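Sulfoquinovosidase (Escherichia coli, PDB 5AEG) hydrolyses sulfoquinovosyl diacylglycerides and simpler sulfoquinovosides such as sulfoquinovosyl glycerol, releasing sulfoquinovose for breakdown by sulfoglycolysis. Local coordinates at residues G284-D289 with M533-E538. Residues are numbered along the deposited sequence; the frame is centred on the assembly and turned at random.
Sequences GIWAQD and MMRTHE
Trp286 drives the outer rim of its six-membered ring against the face of His537: CH2 lies 3.4 Å from NE2 of His537, and the ring planes stand 75° apart, the geometry of a T-shaped (edge-to-face) pair. With CG anti to the backbone N (chi1 168°), the indole extends from strand 282-286 into contact with residues 535-537, and its NE1 is hydrogen-bonded to Ala332 O. Arg535 meets a face of this indole. Its CZ stands 4.9 Å from the centroid of the six-membered ring, only 22° off the normal, which satisfies a cation-pi contact although the guanidinium plane is steeply tilted to the ring. A salt bridge from NH2 to Asp504 is likely to fix its rotation, with a weak NH1 bond to Thr536 O added. Gln288 NE2, hydrogen-bonded to Gln262 OE1, comes to 3.9 Å from His537 CE1. A water in the His537 ring plane joins the two, 2.8 Å from OE1 of Gln288 and 2.9 Å from NE2 of His537, whose ND1 is hydrogen-bonded to Gly539 N. An alanine in place of His537 would probably leave the Trp286 edge facing a gap and the water without one of its mates. Both Gln288 and His537 bind the sulfolipid substrate, and the Gln288 side chain lies about 6 Å from that of the nucleophile Asp405; the arrangement is that of an active-site pocket at the C-terminal ends of the parallel strands of a GH31 TIM barrel.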
loop_
_atom_site.group_PDB
_atom_site.type_symbol
_atom_site.label_atom_id
_atom_site.label_comp_id
_atom_site.label_asym_id
_atom_site.label_seq_id
_atom_site.Cartn_x
_atom_site.Cartn_y
_atom_site.Cartn_z
ATOM N N GLY A 284 -11.509 12.805 -15.723
ATOM C CA GLY A 284 -11.388 11.425 -16.221
ATOM C C GLY A 284 -12.587 10.557 -16.015
ATOM O O GLY A 284 -13.420 10.810 -15.150
ATOM N N ILE A 285 -12.592 9.485 -16.773
ATOM C CA ILE A 285 -13.476 8.366 -16.656
ATOM C C ILE A 285 -12.652 7.074 -16.527
ATOM O O ILE A 285 -11.795 6.785 -17.367
ATOM C CB ILE A 285 -14.299 8.265 -17.964
ATOM C CG1 ILE A 285 -15.211 9.524 -18.074
ATOM C CG2 ILE A 285 -15.162 7.003 -17.957
ATOM C CD1 ILE A 285 -15.966 9.552 -19.360
ATOM N N TRP A 286 -12.948 6.314 -15.523
ATOM C CA TRP A 286 -12.235 5.052 -15.228
ATOM C C TRP A 286 -13.332 3.963 -15.352
ATOM O O TRP A 286 -14.292 3.933 -14.588
ATOM C CB TRP A 286 -11.695 5.066 -13.784
ATOM C CG TRP A 286 -11.242 3.676 -13.405
ATOM C CD1 TRP A 286 -10.360 2.909 -14.079
ATOM C CD2 TRP A 286 -11.771 2.869 -12.361
ATOM N NE1 TRP A 286 -10.246 1.667 -13.488
ATOM C CE2 TRP A 286 -11.107 1.621 -12.415
ATOM C CE3 TRP A 286 -12.654 3.104 -11.336
ATOM C CZ2 TRP A 286 -11.425 0.567 -11.542
ATOM C CZ3 TRP A 286 -12.905 2.066 -10.412
ATOM C CH2 TRP A 286 -12.327 0.821 -10.561
ATOM N N ALA A 287 -13.222 3.163 -16.402
ATOM C CA ALA A 287 -14.224 2.156 -16.761
ATOM C C ALA A 287 -13.536 0.796 -16.749
ATOM O O ALA A 287 -12.891 0.365 -17.748
ATOM C CB ALA A 287 -14.787 2.446 -18.177
ATOM N N GLN A 288 -13.635 0.110 -15.633
ATOM C CA GLN A 288 -12.933 -1.177 -15.530
ATOM C C GLN A 288 -13.505 -2.307 -16.457
ATOM O O GLN A 288 -12.781 -3.307 -16.693
ATOM C CB GLN A 288 -12.843 -1.643 -14.101
ATOM C CG GLN A 288 -14.173 -1.943 -13.419
ATOM C CD GLN A 288 -13.994 -2.576 -12.041
ATOM O OE1 GLN A 288 -12.866 -2.858 -11.599
ATOM N NE2 GLN A 288 -15.137 -2.934 -11.425
ATOM N N ASP A 289 -14.750 -2.138 -16.915
ATOM C CA ASP A 289 -15.369 -3.086 -17.890
ATOM C C ASP A 289 -15.088 -2.796 -19.366
ATOM O O ASP A 289 -15.778 -3.388 -20.204
ATOM C CB ASP A 289 -16.920 -3.278 -17.617
ATOM C CG ASP A 289 -17.710 -2.053 -17.816
ATOM O OD1 ASP A 289 -17.115 -0.961 -17.675
ATOM O OD2 ASP A 289 -18.914 -2.133 -18.169
ATOM N N MET A 533 -5.397 12.499 -5.056
ATOM C CA MET A 533 -6.154 11.997 -6.221
ATOM C C MET A 533 -7.581 11.726 -5.773
ATOM O O MET A 533 -7.769 11.122 -4.730
ATOM C CB MET A 533 -5.473 10.740 -6.795
ATOM C CG MET A 533 -6.203 10.151 -7.984
ATOM S SD MET A 533 -5.191 8.898 -8.730
ATOM C CE MET A 533 -6.413 8.164 -9.833
ATOM N N MET A 534 -8.527 12.154 -6.574
ATOM C CA MET A 534 -9.933 11.931 -6.378
ATOM C C MET A 534 -10.470 10.962 -7.449
ATOM O O MET A 534 -10.384 11.268 -8.650
ATOM C CB MET A 534 -10.729 13.225 -6.502
ATOM C CG MET A 534 -10.412 14.226 -5.383
ATOM S SD MET A 534 -11.565 15.587 -5.321
ATOM C CE MET A 534 -13.121 14.913 -4.649
ATOM N N ARG A 535 -11.006 9.813 -7.012
ATOM C CA ARG A 535 -11.484 8.775 -7.959
ATOM C C ARG A 535 -12.556 7.986 -7.257
ATOM O O ARG A 535 -12.349 7.584 -6.095
ATOM C CB ARG A 535 -10.340 7.848 -8.411
ATOM C CG ARG A 535 -10.867 6.735 -9.351
ATOM C CD ARG A 535 -9.847 5.694 -9.669
ATOM N NE ARG A 535 -9.253 5.084 -8.432
ATOM C CZ ARG A 535 -9.879 4.194 -7.677
ATOM N NH1 ARG A 535 -11.143 3.776 -7.936
ATOM N NH2 ARG A 535 -9.301 3.703 -6.573
ATOM N N THR A 536 -13.724 7.842 -7.913
ATOM C CA THR A 536 -14.807 7.082 -7.381
ATOM C C THR A 536 -14.817 5.615 -7.835
ATOM O O THR A 536 -13.994 5.184 -8.697
ATOM C CB THR A 536 -16.149 7.752 -7.728
ATOM O OG1 THR A 536 -16.515 7.476 -9.056
ATOM C CG2 THR A 536 -16.125 9.268 -7.515
ATOM N N HIS A 537 -15.642 4.851 -7.167
ATOM C CA HIS A 537 -15.834 3.427 -7.491
ATOM C C HIS A 537 -17.300 3.101 -7.318
ATOM O O HIS A 537 -17.915 3.498 -6.330
ATOM C CB HIS A 537 -15.033 2.513 -6.532
ATOM C CG HIS A 537 -14.674 1.168 -7.124
ATOM N ND1 HIS A 537 -15.589 0.323 -7.723
ATOM C CD2 HIS A 537 -13.475 0.507 -7.200
ATOM C CE1 HIS A 537 -15.007 -0.779 -8.133
ATOM N NE2 HIS A 537 -13.714 -0.687 -7.855
ATOM N N GLU A 538 -17.888 2.362 -8.269
ATOM C CA GLU A 538 -19.269 1.918 -8.026
ATOM C C GLU A 538 -19.447 0.895 -6.914
ATOM O O GLU A 538 -20.515 0.795 -6.303
ATOM C CB GLU A 538 -19.894 1.393 -9.308
ATOM C CG GLU A 538 -20.005 2.458 -10.407
ATOM C CD GLU A 538 -20.705 1.933 -11.694
ATOM O OE1 GLU A 538 -20.806 0.692 -11.868
ATOM O OE2 GLU A 538 -21.110 2.794 -12.558
HETATM O O HOH W 1 -12.179 -2.874 -8.877
#